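Local coordinates for protein peroxisomal catalase A (Saccharomyces cerevisiae, PDB 1A4E) that probably degrades hydrogen peroxide made by peroxisomal oxidases to water and oxygen, as a heme-dependent homotetrameric catalase that protects cells from its toxic effects, at residues Ile50-Asn54 against Pro55-Gly59; Asp343-Arg346 against Tyr347-Gly350. All coordinates share one frame; numbering follows the deposited sequence.

Contact 1 (Ile50-Asn54 against Pro55-Gly59). With HEM (protoporphyrin IX containing Fe), chain I; AZI (azide ion), chain H.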
loop_
_atom_site.group_PDB
_atom_site.type_symbol
_atom_site.label_atom_id
_atom_site.label_comp_id
_atom_site.label_asym_id
_atom_site.label_seq_id
_atom_site.Cartn_x
_atom_site.Cartn_y
_atom_site.Cartn_z
ATOM N N ILE B 50 -0.411 -1.302 -10.927
ATOM C CA ILE B 50 0.351 -0.471 -10.007
ATOM C C ILE B 50 0.127 0.971 -10.478
ATOM O O ILE B 50 -0.304 1.149 -11.623
ATOM C CB ILE B 50 1.871 -0.833 -10.048
ATOM C CG1 ILE B 50 2.503 -0.701 -11.439
ATOM C CG2 ILE B 50 1.979 -2.247 -9.508
ATOM C CD1 ILE B 50 4.022 -0.993 -11.462
ATOM N N PRO B 51 0.362 2.046 -9.697
ATOM C CA PRO B 51 0.201 3.426 -10.151
ATOM C C PRO B 51 1.149 3.684 -11.313
ATOM O O PRO B 51 2.252 3.137 -11.350
ATOM C CB PRO B 51 0.526 4.274 -8.947
ATOM C CG PRO B 51 0.310 3.356 -7.777
ATOM C CD PRO B 51 0.840 2.036 -8.314
ATOM N N GLN B 52 0.738 4.468 -12.306
ATOM C CA GLN B 52 1.629 4.821 -13.401
ATOM C C GLN B 52 2.680 5.823 -12.935
ATOM O O GLN B 52 2.465 6.577 -11.985
ATOM C CB GLN B 52 0.829 5.431 -14.546
ATOM C CG GLN B 52 0.139 6.749 -14.178
ATOM C CD GLN B 52 -0.713 7.376 -15.267
ATOM O OE1 GLN B 52 -0.896 8.593 -15.306
ATOM N NE2 GLN B 52 -1.271 6.588 -16.179
ATOM N N ARG B 53 3.831 5.809 -13.607
ATOM C CA ARG B 53 4.905 6.779 -13.407
ATOM C C ARG B 53 4.402 8.219 -13.454
ATOM O O ARG B 53 3.518 8.549 -14.245
ATOM C CB ARG B 53 5.946 6.563 -14.490
ATOM C CG ARG B 53 7.118 5.759 -14.010
ATOM C CD ARG B 53 8.009 5.280 -15.139
ATOM N NE ARG B 53 7.463 4.030 -15.610
ATOM C CZ ARG B 53 8.150 2.892 -15.660
ATOM N NH1 ARG B 53 9.419 2.790 -15.291
ATOM N NH2 ARG B 53 7.514 1.806 -16.062
ATOM N N ASN B 54 4.930 9.089 -12.598
ATOM C CA ASN B 54 4.539 10.494 -12.582
ATOM C C ASN B 54 5.801 11.369 -12.664
ATOM O O ASN B 54 6.516 11.505 -11.672
ATOM C CB ASN B 54 3.750 10.772 -11.295
ATOM C CG ASN B 54 3.113 12.153 -11.238
ATOM O OD1 ASN B 54 2.753 12.749 -12.250
ATOM N ND2 ASN B 54 2.959 12.699 -10.034
ATOM N N PRO B 55 6.178 11.957 -13.810
ATOM C CA PRO B 55 5.544 11.755 -15.111
ATOM C C PRO B 55 6.181 10.593 -15.885
ATOM O O PRO B 55 6.811 9.710 -15.291
ATOM C CB PRO B 55 5.703 13.126 -15.729
ATOM C CG PRO B 55 7.123 13.482 -15.338
ATOM C CD PRO B 55 7.210 12.991 -13.896
ATOM N N HIS B 56 6.066 10.642 -17.221
ATOM C CA HIS B 56 6.554 9.635 -18.153
ATOM C C HIS B 56 5.826 8.316 -17.962
ATOM O O HIS B 56 6.409 7.243 -17.993
ATOM C CB HIS B 56 8.064 9.403 -17.989
ATOM C CG HIS B 56 8.983 10.511 -18.484
ATOM N ND1 HIS B 56 9.699 10.529 -19.603
ATOM C CD2 HIS B 56 9.279 11.661 -17.794
ATOM C CE1 HIS B 56 10.421 11.621 -19.613
ATOM N NE2 HIS B 56 10.161 12.291 -18.521
ATOM N N ALA B 57 4.511 8.376 -17.759
ATOM C CA ALA B 57 3.685 7.191 -17.571
ATOM C C ALA B 57 3.644 6.214 -18.747
ATOM O O ALA B 57 3.657 4.997 -18.572
ATOM C CB ALA B 57 2.268 7.644 -17.262
ATOM N N HIS B 58 3.634 6.749 -19.966
ATOM C CA HIS B 58 3.548 5.956 -21.176
ATOM C C HIS B 58 4.925 5.739 -21.784
ATOM O O HIS B 58 5.633 6.714 -22.036
ATOM C CB HIS B 58 2.641 6.680 -22.169
ATOM C CG HIS B 58 2.347 5.821 -23.377
ATOM N ND1 HIS B 58 1.630 4.711 -23.390
ATOM C CD2 HIS B 58 2.805 6.042 -24.646
ATOM C CE1 HIS B 58 1.625 4.239 -24.605
ATOM N NE2 HIS B 58 2.333 5.049 -25.349
ATOM N N GLY B 59 5.295 4.483 -22.071
ATOM C CA GLY B 59 6.600 4.185 -22.638
ATOM C C GLY B 59 6.741 2.801 -23.263
ATOM O O GLY B 59 5.796 2.016 -23.356
HETATM C CHA HEM I . 10.766 10.182 -14.705
HETATM C CHB HEM I . 11.088 13.466 -11.224
HETATM C CHC HEM I . 13.521 16.333 -14.186
HETATM C CHD HEM I . 14.063 12.639 -17.219
HETATM C C1A HEM I . 10.503 10.900 -13.552
HETATM C C2A HEM I . 9.831 10.347 -12.392
HETATM C C3A HEM I . 9.998 11.235 -11.382
HETATM C C4A HEM I . 10.737 12.344 -11.935
HETATM C CMA HEM I . 9.577 11.089 -9.928
HETATM C CAA HEM I . 9.148 8.994 -12.309
HETATM C CBA HEM I . 10.063 8.026 -11.592
HETATM C CGA HEM I . 9.502 6.633 -11.412
HETATM O O1A HEM I . 8.374 6.463 -10.956
HETATM O O2A HEM I . 10.230 5.702 -11.722
HETATM C C1B HEM I . 11.809 14.528 -11.723
HETATM C C2B HEM I . 12.064 15.742 -10.985
HETATM C C3B HEM I . 12.669 16.617 -11.857
HETATM C C4B HEM I . 12.788 15.886 -13.111
HETATM C CMB HEM I . 11.675 15.931 -9.522
HETATM C CAB HEM I . 13.096 17.938 -11.673
HETATM C CBB HEM I . 13.254 18.670 -10.406
HETATM C C1C HEM I . 13.911 15.568 -15.267
HETATM C C2C HEM I . 14.932 15.969 -16.208
HETATM C C3C HEM I . 15.143 14.903 -17.034
HETATM C C4C HEM I . 14.232 13.863 -16.593
HETATM C CMC HEM I . 15.646 17.318 -16.194
HETATM C CAC HEM I . 16.073 14.781 -18.056
HETATM C CBC HEM I . 17.499 14.911 -17.852
HETATM C C1D HEM I . 13.191 11.648 -16.810
HETATM C C2D HEM I . 13.005 10.390 -17.488
HETATM C C3D HEM I . 12.060 9.720 -16.795
HETATM C C4D HEM I . 11.673 10.553 -15.688
HETATM C CMD HEM I . 13.742 9.894 -18.725
HETATM C CAD HEM I . 11.471 8.368 -17.147
HETATM C CBD HEM I . 12.206 7.187 -16.555
HETATM C CGD HEM I . 11.569 5.892 -17.023
HETATM O O1D HEM I . 11.543 5.641 -18.220
HETATM O O2D HEM I . 11.080 5.126 -16.201
HETATM N NA HEM I . 11.082 12.119 -13.252
HETATM N NB HEM I . 12.275 14.610 -13.014
HETATM N NC HEM I . 13.518 14.263 -15.478
HETATM N ND HEM I . 12.380 11.738 -15.693
HETATM FE FE HEM I . 12.279 13.196 -14.382
HETATM N N1 AZI H . 10.575 14.030 -15.268
HETATM N N2 AZI H . 10.761 14.527 -16.559
HETATM N N3 AZI H . 10.946 15.027 -17.850
HETATM O O HOH W 1 4.176 3.925 -15.943
#
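The methyl CB of A57 settles against the backbone oxygen of R53, 3.4 Å from its O, and also against the side chain of Q52, while R53 CB touches P55 O at 3.4 Å. No direct hydrogen bond joins I50-N54 to P55-G59; instead a water accepts the N-H of R53 (N to water, 3.0 Å) and also lies within hydrogen-bonding reach of A57 O. Between these points the chain bends through a cis peptide before P55, a tight turn in the loop leading to strand 59-68. It contributes P55 and the active-site residue H56 to the distal side of the catalase heme pocket. With H56 CG anti to its carbonyl carbon (chi1 -72°), one face of the imidazole is laid against pyrrole ring D, heme C3D lying 3.5 Å from the imidazole plane, over its centre. H56 NE2 donates to azide N3 at 2.9 Å and, more bent, to N2, so one N-H grips the anion whose N1 holds the iron. P55 CG closes on the same azide, 3.5 Å from N1. The R53 chain kinks at chi3 (-87°), bringing NH1 to propionate atom O2D at 3.0 Å in a weak bond. Further out, S95 OG bonds H56 ND1 and so helps fix the ring's rotation, R53 NH2 is held by V312 O, and N54 ND2 reaches F45 O of a second subunit.

Contact 2 (Asp343-Arg346 against Tyr347-Gly350); sequences DAHR and YRLG. With HEM (protoporphyrin IX containing Fe), chain I.
R348 N bonds A344 O at 2.9 Å in a regular alpha-helical step, and H345 O then accepts both L349 N at 3.0 Å and G350 N, the second an i to i+5 bond of pi-helical type. This is the C-terminal end of helix 332-348, the catalase helix that carries the heme-iron ligand Y341 on the proximal side. At G350 the positive phi of 132° breaks the spiral, and the shared grip of the L349 and G350 N-H groups on H345 O closes the last turn. Two side chains, one turn apart on the same flank, point the same way toward a heme propionate. H345 NE2 meets O2A at 3.0 Å near the imidazole plane, in a weak and strongly bent bond. R348 approaches this carboxylate with NH1, 2.7 Å from O2A and 3.0 Å from O1A, so the cationic end probably offsets the propionate's charge. Its CG is anti to the backbone N (chi1 -178°), which carries the chain out along the flank before the bend at chi3. There H345 CD2 abuts the guanidinium edge, 3.4 Å from NH1, the two planes 71° apart. NH2 of R348 is taken by A315 O and E313 O, which anchors the group beside the heme. On another side of the helix, Y347 OH hydrogen-bonds N49 O of a second subunit. Over one guanidinium face of R348 sits L349 CG, 4.0 Å above the plane.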
loop_
_atom_site.group_PDB
_atom_site.type_symbol
_atom_site.label_atom_id
_atom_site.label_comp_id
_atom_site.label_asym_id
_atom_site.label_seq_id
_atom_site.Cartn_x
_atom_site.Cartn_y
_atom_site.Cartn_z
ATOM N N ASP B 343 12.531 7.551 -4.226
ATOM C CA ASP B 343 11.360 7.767 -3.393
ATOM C C ASP B 343 10.087 7.356 -4.129
ATOM O O ASP B 343 9.198 6.730 -3.549
ATOM C CB ASP B 343 11.294 9.240 -3.014
ATOM C CG ASP B 343 10.082 9.612 -2.166
ATOM O OD1 ASP B 343 9.998 9.187 -1.020
ATOM O OD2 ASP B 343 9.214 10.331 -2.647
ATOM N N ALA B 344 9.999 7.718 -5.416
ATOM C CA ALA B 344 8.857 7.348 -6.234
ATOM C C ALA B 344 8.817 5.835 -6.390
ATOM O O ALA B 344 7.739 5.252 -6.368
ATOM C CB ALA B 344 8.960 7.974 -7.613
ATOM N N HIS B 345 9.984 5.181 -6.467
ATOM C CA HIS B 345 10.073 3.735 -6.624
ATOM C C HIS B 345 9.562 3.001 -5.394
ATOM O O HIS B 345 8.917 1.961 -5.517
ATOM C CB HIS B 345 11.522 3.307 -6.869
ATOM C CG HIS B 345 12.201 3.915 -8.091
ATOM N ND1 HIS B 345 13.506 4.061 -8.288
ATOM C CD2 HIS B 345 11.556 4.438 -9.190
ATOM C CE1 HIS B 345 13.672 4.650 -9.448
ATOM N NE2 HIS B 345 12.495 4.874 -9.982
ATOM N N ARG B 346 9.847 3.539 -4.195
ATOM C CA ARG B 346 9.403 2.937 -2.940
ATOM C C ARG B 346 7.889 2.936 -2.849
ATOM O O ARG B 346 7.305 1.983 -2.346
ATOM C CB ARG B 346 9.987 3.695 -1.744
ATOM C CG ARG B 346 11.493 3.493 -1.675
ATOM C CD ARG B 346 12.156 4.398 -0.649
ATOM N NE ARG B 346 13.603 4.348 -0.825
ATOM C CZ ARG B 346 14.340 5.443 -1.074
ATOM N NH1 ARG B 346 13.804 6.649 -1.166
ATOM N NH2 ARG B 346 15.639 5.323 -1.314
ATOM N N TYR B 347 7.250 3.976 -3.383
ATOM C CA TYR B 347 5.805 4.055 -3.450
ATOM C C TYR B 347 5.170 3.176 -4.525
ATOM O O TYR B 347 4.289 2.370 -4.239
ATOM C CB TYR B 347 5.404 5.495 -3.700
ATOM C CG TYR B 347 3.909 5.656 -3.882
ATOM C CD1 TYR B 347 3.022 5.440 -2.823
ATOM C CD2 TYR B 347 3.447 6.037 -5.138
ATOM C CE1 TYR B 347 1.654 5.618 -3.039
ATOM C CE2 TYR B 347 2.085 6.210 -5.352
ATOM C CZ TYR B 347 1.203 6.012 -4.299
ATOM O OH TYR B 347 -0.135 6.233 -4.528
ATOM N N ARG B 348 5.606 3.399 -5.764
ATOM C CA ARG B 348 5.051 2.795 -6.968
ATOM C C ARG B 348 5.267 1.297 -7.117
ATOM O O ARG B 348 4.402 0.564 -7.601
ATOM C CB ARG B 348 5.650 3.547 -8.155
ATOM C CG ARG B 348 5.208 3.168 -9.554
ATOM C CD ARG B 348 6.115 3.916 -10.518
ATOM N NE ARG B 348 6.617 2.990 -11.515
ATOM C CZ ARG B 348 7.908 2.810 -11.740
ATOM N NH1 ARG B 348 8.841 3.464 -11.075
ATOM N NH2 ARG B 348 8.272 1.912 -12.628
ATOM N N LEU B 349 6.445 0.845 -6.699
ATOM C CA LEU B 349 6.791 -0.555 -6.822
ATOM C C LEU B 349 6.840 -1.248 -5.479
ATOM O O LEU B 349 6.418 -2.398 -5.380
ATOM C CB LEU B 349 8.137 -0.682 -7.527
ATOM C CG LEU B 349 8.216 -0.105 -8.937
ATOM C CD1 LEU B 349 9.666 0.002 -9.382
ATOM C CD2 LEU B 349 7.383 -0.972 -9.864
ATOM N N GLY B 350 7.322 -0.566 -4.437
ATOM C CA GLY B 350 7.421 -1.161 -3.113
ATOM C C GLY B 350 8.786 -0.926 -2.479
ATOM O O GLY B 350 9.750 -0.612 -3.176
HETATM C CHA HEM I . 10.766 10.182 -14.705
HETATM C CHB HEM I . 11.088 13.466 -11.224
HETATM C CHC HEM I . 13.521 16.333 -14.186
HETATM C CHD HEM I . 14.063 12.639 -17.219
HETATM C C1A HEM I . 10.503 10.900 -13.552
HETATM C C2A HEM I . 9.831 10.347 -12.392
HETATM C C3A HEM I . 9.998 11.235 -11.382
HETATM C C4A HEM I . 10.737 12.344 -11.935
HETATM C CMA HEM I . 9.577 11.089 -9.928
HETATM C CAA HEM I . 9.148 8.994 -12.309
HETATM C CBA HEM I . 10.063 8.026 -11.592
HETATM C CGA HEM I . 9.502 6.633 -11.412
HETATM O O1A HEM I . 8.374 6.463 -10.956
HETATM O O2A HEM I . 10.230 5.702 -11.722
HETATM C C1B HEM I . 11.809 14.528 -11.723
HETATM C C2B HEM I . 12.064 15.742 -10.985
HETATM C C3B HEM I . 12.669 16.617 -11.857
HETATM C C4B HEM I . 12.788 15.886 -13.111
HETATM C CMB HEM I . 11.675 15.931 -9.522
HETATM C CAB HEM I . 13.096 17.938 -11.673
HETATM C CBB HEM I . 13.254 18.670 -10.406
HETATM C C1C HEM I . 13.911 15.568 -15.267
HETATM C C2C HEM I . 14.932 15.969 -16.208
HETATM C C3C HEM I . 15.143 14.903 -17.034
HETATM C C4C HEM I . 14.232 13.863 -16.593
HETATM C CMC HEM I . 15.646 17.318 -16.194
HETATM C CAC HEM I . 16.073 14.781 -18.056
HETATM C CBC HEM I . 17.499 14.911 -17.852
HETATM C C1D HEM I . 13.191 11.648 -16.810
HETATM C C2D HEM I . 13.005 10.390 -17.488
HETATM C C3D HEM I . 12.060 9.720 -16.795
HETATM C C4D HEM I . 11.673 10.553 -15.688
HETATM C CMD HEM I . 13.742 9.894 -18.725
HETATM C CAD HEM I . 11.471 8.368 -17.147
HETATM C CBD HEM I . 12.206 7.187 -16.555
HETATM C CGD HEM I . 11.569 5.892 -17.023
HETATM O O1D HEM I . 11.543 5.641 -18.220
HETATM O O2D HEM I . 11.080 5.126 -16.201
HETATM N NA HEM I . 11.082 12.119 -13.252
HETATM N NB HEM I . 12.275 14.610 -13.014
HETATM N NC HEM I . 13.518 14.263 -15.478
HETATM N ND HEM I . 12.380 11.738 -15.693
HETATM FE FE HEM I . 12.279 13.196 -14.382
#

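In the fold
From the N terminus, helix 36-45 runs into the loop that holds contact 1, which closes locally just before strand 59-68 enters the antiparallel sheet. Nearly three hundred residues later, contact 2 ends helix 332-348. The two are in series and neither encloses nor crosses the other, yet their centres lie about 12 Å apart. They meet where I50 CD1 packs on L349 CD2 at 3.7 Å, and P51 O rests on R348 CG. R53 and R348 gather their guanidinium groups around the heme propionates, each arginine nearest a different one. The distal loop and proximal helix thus meet at the propionate edge of the cofactor, and both also touch a second subunit.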